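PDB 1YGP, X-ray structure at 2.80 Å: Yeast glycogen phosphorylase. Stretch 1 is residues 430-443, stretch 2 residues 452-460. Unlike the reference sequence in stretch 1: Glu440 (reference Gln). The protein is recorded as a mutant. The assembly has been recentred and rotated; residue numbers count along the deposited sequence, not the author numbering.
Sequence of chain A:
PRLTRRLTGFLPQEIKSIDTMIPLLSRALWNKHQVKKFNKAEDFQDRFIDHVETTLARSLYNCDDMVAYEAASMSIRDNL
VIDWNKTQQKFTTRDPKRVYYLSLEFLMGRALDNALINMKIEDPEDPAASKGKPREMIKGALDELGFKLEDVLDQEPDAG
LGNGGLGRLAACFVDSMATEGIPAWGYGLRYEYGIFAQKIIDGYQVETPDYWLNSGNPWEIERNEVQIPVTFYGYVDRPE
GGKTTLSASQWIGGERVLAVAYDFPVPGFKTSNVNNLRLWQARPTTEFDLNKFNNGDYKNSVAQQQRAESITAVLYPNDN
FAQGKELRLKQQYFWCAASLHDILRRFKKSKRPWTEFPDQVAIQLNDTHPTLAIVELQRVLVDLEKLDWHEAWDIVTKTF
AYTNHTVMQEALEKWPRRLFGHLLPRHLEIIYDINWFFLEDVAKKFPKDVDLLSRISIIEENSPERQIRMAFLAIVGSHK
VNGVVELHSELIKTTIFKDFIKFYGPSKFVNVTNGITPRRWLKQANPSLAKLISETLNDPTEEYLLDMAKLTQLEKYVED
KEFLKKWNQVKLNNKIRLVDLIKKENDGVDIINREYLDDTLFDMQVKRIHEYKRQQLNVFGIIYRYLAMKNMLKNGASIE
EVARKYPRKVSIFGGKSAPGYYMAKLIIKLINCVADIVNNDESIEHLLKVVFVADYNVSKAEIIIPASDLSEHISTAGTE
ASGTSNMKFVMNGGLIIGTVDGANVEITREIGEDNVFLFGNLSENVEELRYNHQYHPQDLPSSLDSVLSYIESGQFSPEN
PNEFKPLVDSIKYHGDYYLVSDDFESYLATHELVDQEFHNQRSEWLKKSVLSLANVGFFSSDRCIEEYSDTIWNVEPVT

Stretch 1 430-443: IIYDINWFFLEDVA
Stretch 2 (452-460) LLSRISIIE

A recurring solution to packing a polypeptide that reverses direction is to line one face of a long helix with apolar side chains and to place a single polar residue where the returning chain turns. Yeast glycogen phosphorylase offers a compact example. Residues 430-443 are helical throughout, part of a longer helix, with phi/psi near -63/-42 and regular i to i-4 backbone hydrogen bonds, such as Leu439 N to Asn435 O at 2.9 Å. The second stretch enters as the last part of a helix, passes through a turn and ends extended at Ile459 and Glu460. The two helix axes approach to 10.2 Å, and their N-to-C directions differ by 141°, so the chains run roughly antiparallel. The register is set by Leu439 and Leu453, with CA atoms 6.4 Å apart, and by Asn435 and Ile458, at 6.0 Å. About 624 Å² is buried in all.

Leu452 opens the contact, its CD1 lying 3.6 Å from CG1 of Val442, a t rotamer. Leu453 points its CA-to-CB bond sideways, yet the end of its side chain comes nearer (chi1 -126°, chi2 61°). Its CG lies 3.7 Å from CG of Leu439, whose chi1 of -118° and chi2 of 43° are similar, and its CD1 lies 3.8 Å from Val442 CG1. Ser454 and Arg455 make no contact, as expected where a helix turns its other sides from its partner.

Ile456 brings the apolar face back. With chi1 at -149° and chi2 t, it sets CG2 3.8 Å from Leu439 CD1, 3.8 Å from Phe438 CE2 and 4.1 Å from Val442 CG2. Phe438 (chi1 168°, chi2 65°) also presents its ring edge to the backbone, with CE2 3.4 Å from Ile456 O.

Ser457 lies in the loop, its phi/psi of -66/148 following -84/-6 at Ile456, and polar chemistry takes over. Asn435, chi1 t and chi2 63°, points toward the turn and uses both ends of its amide. Its ND2 donates to Ser457 OG at 3.1 Å, while its OD1 accepts from Ile458 N at 2.9 Å, with an N-H...O angle of 157°. One side chain thus ties the helix to two successive residues. Ser457, chi1 t, in turn donates from OG to Ile459 O at 3.0 Å, bracing the turn internally.

Ile458 returns briefly to phi/psi -74/-39. Its side chain, chi1 m and chi2 t, reaches Ile434 through CD1, 4.0 Å from Ile434 CG2, and Ile431 through CG2, 4.1 Å from Ile431 CG2. Ile459 (phi/psi -92/122, chi1 -80°, chi2 69°) closes the packing: its CD1 lies 4.0 Å from Ile431 CG2, and its CG1 meets the ring edge of Tyr432 at CE1, 3.5 Å away. Tyr432 starts away from the partner, but its end swings nearer. Glu460, extended at -87/117, is beyond reach of the helix.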

# COMPACT_ATOMS: atom_id res chain seq x y z
N ILE A 430 28.70 1.40 -25.91
CA ILE A 430 28.68 0.01 -26.34
C ILE A 430 27.81 -0.14 -27.59
O ILE A 430 28.19 -0.91 -28.49
CB ILE A 430 28.19 -0.85 -25.12
CG1 ILE A 430 29.10 -0.62 -23.92
CG2 ILE A 430 28.30 -2.33 -25.44
CD1 ILE A 430 28.74 -1.34 -22.62
N ILE A 431 26.71 0.61 -27.79
CA ILE A 431 25.94 0.45 -29.01
C ILE A 431 26.76 0.92 -30.21
O ILE A 431 26.72 0.28 -31.27
CB ILE A 431 24.61 1.23 -28.92
CG1 ILE A 431 23.80 0.61 -27.79
CG2 ILE A 431 23.79 1.13 -30.21
CD1 ILE A 431 22.44 1.25 -27.45
N TYR A 432 27.55 1.99 -30.08
CA TYR A 432 28.42 2.39 -31.18
C TYR A 432 29.43 1.30 -31.46
O TYR A 432 29.60 0.93 -32.62
CB TYR A 432 29.12 3.69 -30.84
CG TYR A 432 28.25 4.93 -31.06
CD1 TYR A 432 27.15 4.86 -31.92
CD2 TYR A 432 28.57 6.15 -30.45
CE1 TYR A 432 26.39 5.98 -32.20
CE2 TYR A 432 27.80 7.28 -30.72
CZ TYR A 432 26.71 7.18 -31.60
OH TYR A 432 25.92 8.27 -31.89
N ASP A 433 30.05 0.70 -30.44
CA ASP A 433 31.00 -0.38 -30.66
C ASP A 433 30.43 -1.61 -31.34
O ASP A 433 30.97 -2.08 -32.34
CB ASP A 433 31.61 -0.84 -29.35
CG ASP A 433 32.75 0.02 -28.80
OD1 ASP A 433 32.94 1.17 -29.21
OD2 ASP A 433 33.44 -0.49 -27.93
N ILE A 434 29.30 -2.09 -30.81
CA ILE A 434 28.56 -3.23 -31.34
C ILE A 434 28.31 -3.01 -32.84
O ILE A 434 28.64 -3.86 -33.68
CB ILE A 434 27.25 -3.34 -30.49
CG1 ILE A 434 27.58 -3.99 -29.13
CG2 ILE A 434 26.16 -4.12 -31.24
CD1 ILE A 434 26.45 -4.01 -28.07
N ASN A 435 27.79 -1.83 -33.19
CA ASN A 435 27.47 -1.49 -34.57
C ASN A 435 28.71 -1.47 -35.45
O ASN A 435 28.64 -1.88 -36.61
CB ASN A 435 26.81 -0.12 -34.67
CG ASN A 435 26.30 0.18 -36.08
OD1 ASN A 435 25.42 -0.50 -36.59
ND2 ASN A 435 26.71 1.19 -36.80
N TRP A 436 29.84 -1.03 -34.89
CA TRP A 436 31.08 -0.90 -35.64
C TRP A 436 31.55 -2.24 -36.13
O TRP A 436 31.71 -2.44 -37.33
CB TRP A 436 32.20 -0.28 -34.79
CG TRP A 436 33.47 -0.08 -35.60
CD1 TRP A 436 34.53 -0.93 -35.42
CD2 TRP A 436 33.69 0.89 -36.56
NE1 TRP A 436 35.43 -0.51 -36.27
CE2 TRP A 436 35.00 0.56 -36.97
CE3 TRP A 436 33.04 1.98 -37.15
CZ2 TRP A 436 35.66 1.30 -37.95
CZ3 TRP A 436 33.70 2.72 -38.14
CH2 TRP A 436 35.00 2.39 -38.53
N PHE A 437 31.76 -3.17 -35.21
CA PHE A 437 32.22 -4.46 -35.63
C PHE A 437 31.19 -5.13 -36.56
O PHE A 437 31.59 -5.75 -37.54
CB PHE A 437 32.48 -5.29 -34.40
CG PHE A 437 33.57 -4.70 -33.51
CD1 PHE A 437 34.85 -4.47 -34.01
CD2 PHE A 437 33.29 -4.41 -32.18
CE1 PHE A 437 35.83 -3.94 -33.17
CE2 PHE A 437 34.28 -3.89 -31.35
CZ PHE A 437 35.55 -3.65 -31.84
N PHE A 438 29.87 -4.99 -36.34
CA PHE A 438 28.85 -5.60 -37.20
C PHE A 438 29.02 -5.07 -38.61
O PHE A 438 29.10 -5.85 -39.56
CB PHE A 438 27.44 -5.27 -36.67
CG PHE A 438 26.31 -5.60 -37.62
CD1 PHE A 438 26.02 -6.92 -37.98
CD2 PHE A 438 25.55 -4.57 -38.17
CE1 PHE A 438 24.98 -7.21 -38.87
CE2 PHE A 438 24.51 -4.85 -39.07
CZ PHE A 438 24.22 -6.17 -39.42
N LEU A 439 29.14 -3.76 -38.77
CA LEU A 439 29.30 -3.17 -40.08
C LEU A 439 30.63 -3.56 -40.74
O LEU A 439 30.72 -3.67 -41.97
CB LEU A 439 29.12 -1.69 -39.86
CG LEU A 439 27.94 -1.08 -40.59
CD1 LEU A 439 26.69 -1.93 -40.52
CD2 LEU A 439 27.66 0.21 -39.92
N GLU A 440 31.68 -3.85 -39.96
CA GLU A 440 32.91 -4.40 -40.52
C GLU A 440 32.56 -5.76 -41.08
O GLU A 440 32.73 -6.00 -42.28
CB GLU A 440 34.00 -4.61 -39.50
CG GLU A 440 34.83 -3.38 -39.23
CD GLU A 440 36.03 -3.63 -38.32
OE1 GLU A 440 36.26 -4.77 -37.88
OE2 GLU A 440 36.76 -2.67 -38.05
N ASP A 441 31.98 -6.64 -40.28
CA ASP A 441 31.61 -7.96 -40.74
C ASP A 441 30.77 -7.94 -42.00
O ASP A 441 30.92 -8.80 -42.87
CB ASP A 441 30.86 -8.65 -39.64
CG ASP A 441 31.77 -9.13 -38.52
OD1 ASP A 441 32.66 -8.39 -38.09
OD2 ASP A 441 31.56 -10.26 -38.08
N VAL A 442 29.92 -6.92 -42.15
CA VAL A 442 29.09 -6.82 -43.33
C VAL A 442 30.00 -6.44 -44.47
O VAL A 442 29.92 -7.08 -45.52
CB VAL A 442 27.99 -5.75 -43.20
CG1 VAL A 442 27.12 -5.75 -44.44
CG2 VAL A 442 27.07 -6.09 -42.05
N ALA A 443 30.91 -5.48 -44.27
CA ALA A 443 31.80 -5.07 -45.36
C ALA A 443 32.67 -6.23 -45.87
O ALA A 443 32.89 -6.40 -47.07
CB ALA A 443 32.68 -3.94 -44.85
N LEU A 452 24.10 -0.92 -48.62
CA LEU A 452 23.77 -1.97 -47.65
C LEU A 452 24.23 -1.51 -46.28
O LEU A 452 23.47 -1.57 -45.32
CB LEU A 452 24.51 -3.27 -47.91
CG LEU A 452 23.90 -4.65 -47.66
CD1 LEU A 452 25.05 -5.60 -47.44
CD2 LEU A 452 23.02 -4.72 -46.45
N LEU A 453 25.45 -0.98 -46.19
CA LEU A 453 26.00 -0.59 -44.91
C LEU A 453 25.09 0.46 -44.31
O LEU A 453 24.73 0.32 -43.14
CB LEU A 453 27.41 -0.05 -45.11
CG LEU A 453 28.47 -0.75 -44.26
CD1 LEU A 453 28.53 -2.22 -44.62
CD2 LEU A 453 29.84 -0.14 -44.52
N SER A 454 24.60 1.39 -45.11
CA SER A 454 23.69 2.40 -44.59
C SER A 454 22.38 1.77 -44.15
O SER A 454 21.92 2.08 -43.06
CB SER A 454 23.33 3.46 -45.61
N ARG A 455 21.80 0.87 -44.92
CA ARG A 455 20.51 0.29 -44.61
C ARG A 455 20.48 -0.64 -43.41
O ARG A 455 19.54 -0.63 -42.61
CB ARG A 455 19.96 -0.51 -45.77
CG ARG A 455 19.59 0.22 -47.04
CD ARG A 455 18.70 -0.67 -47.92
NE ARG A 455 19.28 -2.00 -48.12
CZ ARG A 455 20.17 -2.27 -49.06
NH1 ARG A 455 20.59 -1.33 -49.92
NH2 ARG A 455 20.72 -3.48 -49.09
N ILE A 456 21.49 -1.49 -43.27
CA ILE A 456 21.52 -2.51 -42.26
C ILE A 456 22.04 -1.93 -40.94
O ILE A 456 22.01 -2.64 -39.93
CB ILE A 456 22.38 -3.68 -42.89
CG1 ILE A 456 21.86 -4.99 -42.34
CG2 ILE A 456 23.88 -3.54 -42.60
CD1 ILE A 456 22.51 -6.24 -42.96
N SER A 457 22.52 -0.69 -40.89
CA SER A 457 23.12 -0.16 -39.68
C SER A 457 22.14 0.01 -38.54
O SER A 457 20.97 0.33 -38.73
CB SER A 457 23.75 1.21 -39.92
OG SER A 457 24.43 1.79 -38.81
N ILE A 458 22.67 -0.18 -37.33
CA ILE A 458 21.92 0.03 -36.11
C ILE A 458 21.77 1.53 -35.95
O ILE A 458 20.69 1.94 -35.53
CB ILE A 458 22.65 -0.59 -34.91
CG1 ILE A 458 22.70 -2.10 -35.04
CG2 ILE A 458 21.94 -0.22 -33.62
CD1 ILE A 458 23.60 -2.77 -33.97
N ILE A 459 22.73 2.41 -36.23
CA ILE A 459 22.46 3.83 -36.06
C ILE A 459 21.97 4.36 -37.40
O ILE A 459 22.66 4.22 -38.42
CB ILE A 459 23.73 4.62 -35.61
CG1 ILE A 459 23.96 4.47 -34.13
CG2 ILE A 459 23.53 6.11 -35.80
CD1 ILE A 459 24.39 3.09 -33.62
N GLU A 460 20.77 4.93 -37.37
CA GLU A 460 20.12 5.55 -38.52
C GLU A 460 20.59 6.98 -38.56
O GLU A 460 20.32 7.76 -37.64
CB GLU A 460 18.60 5.55 -38.37
CG GLU A 460 17.83 6.22 -39.50
CD GLU A 460 16.32 6.07 -39.40
OE1 GLU A 460 15.81 5.02 -39.80
OE2 GLU A 460 15.65 6.98 -38.92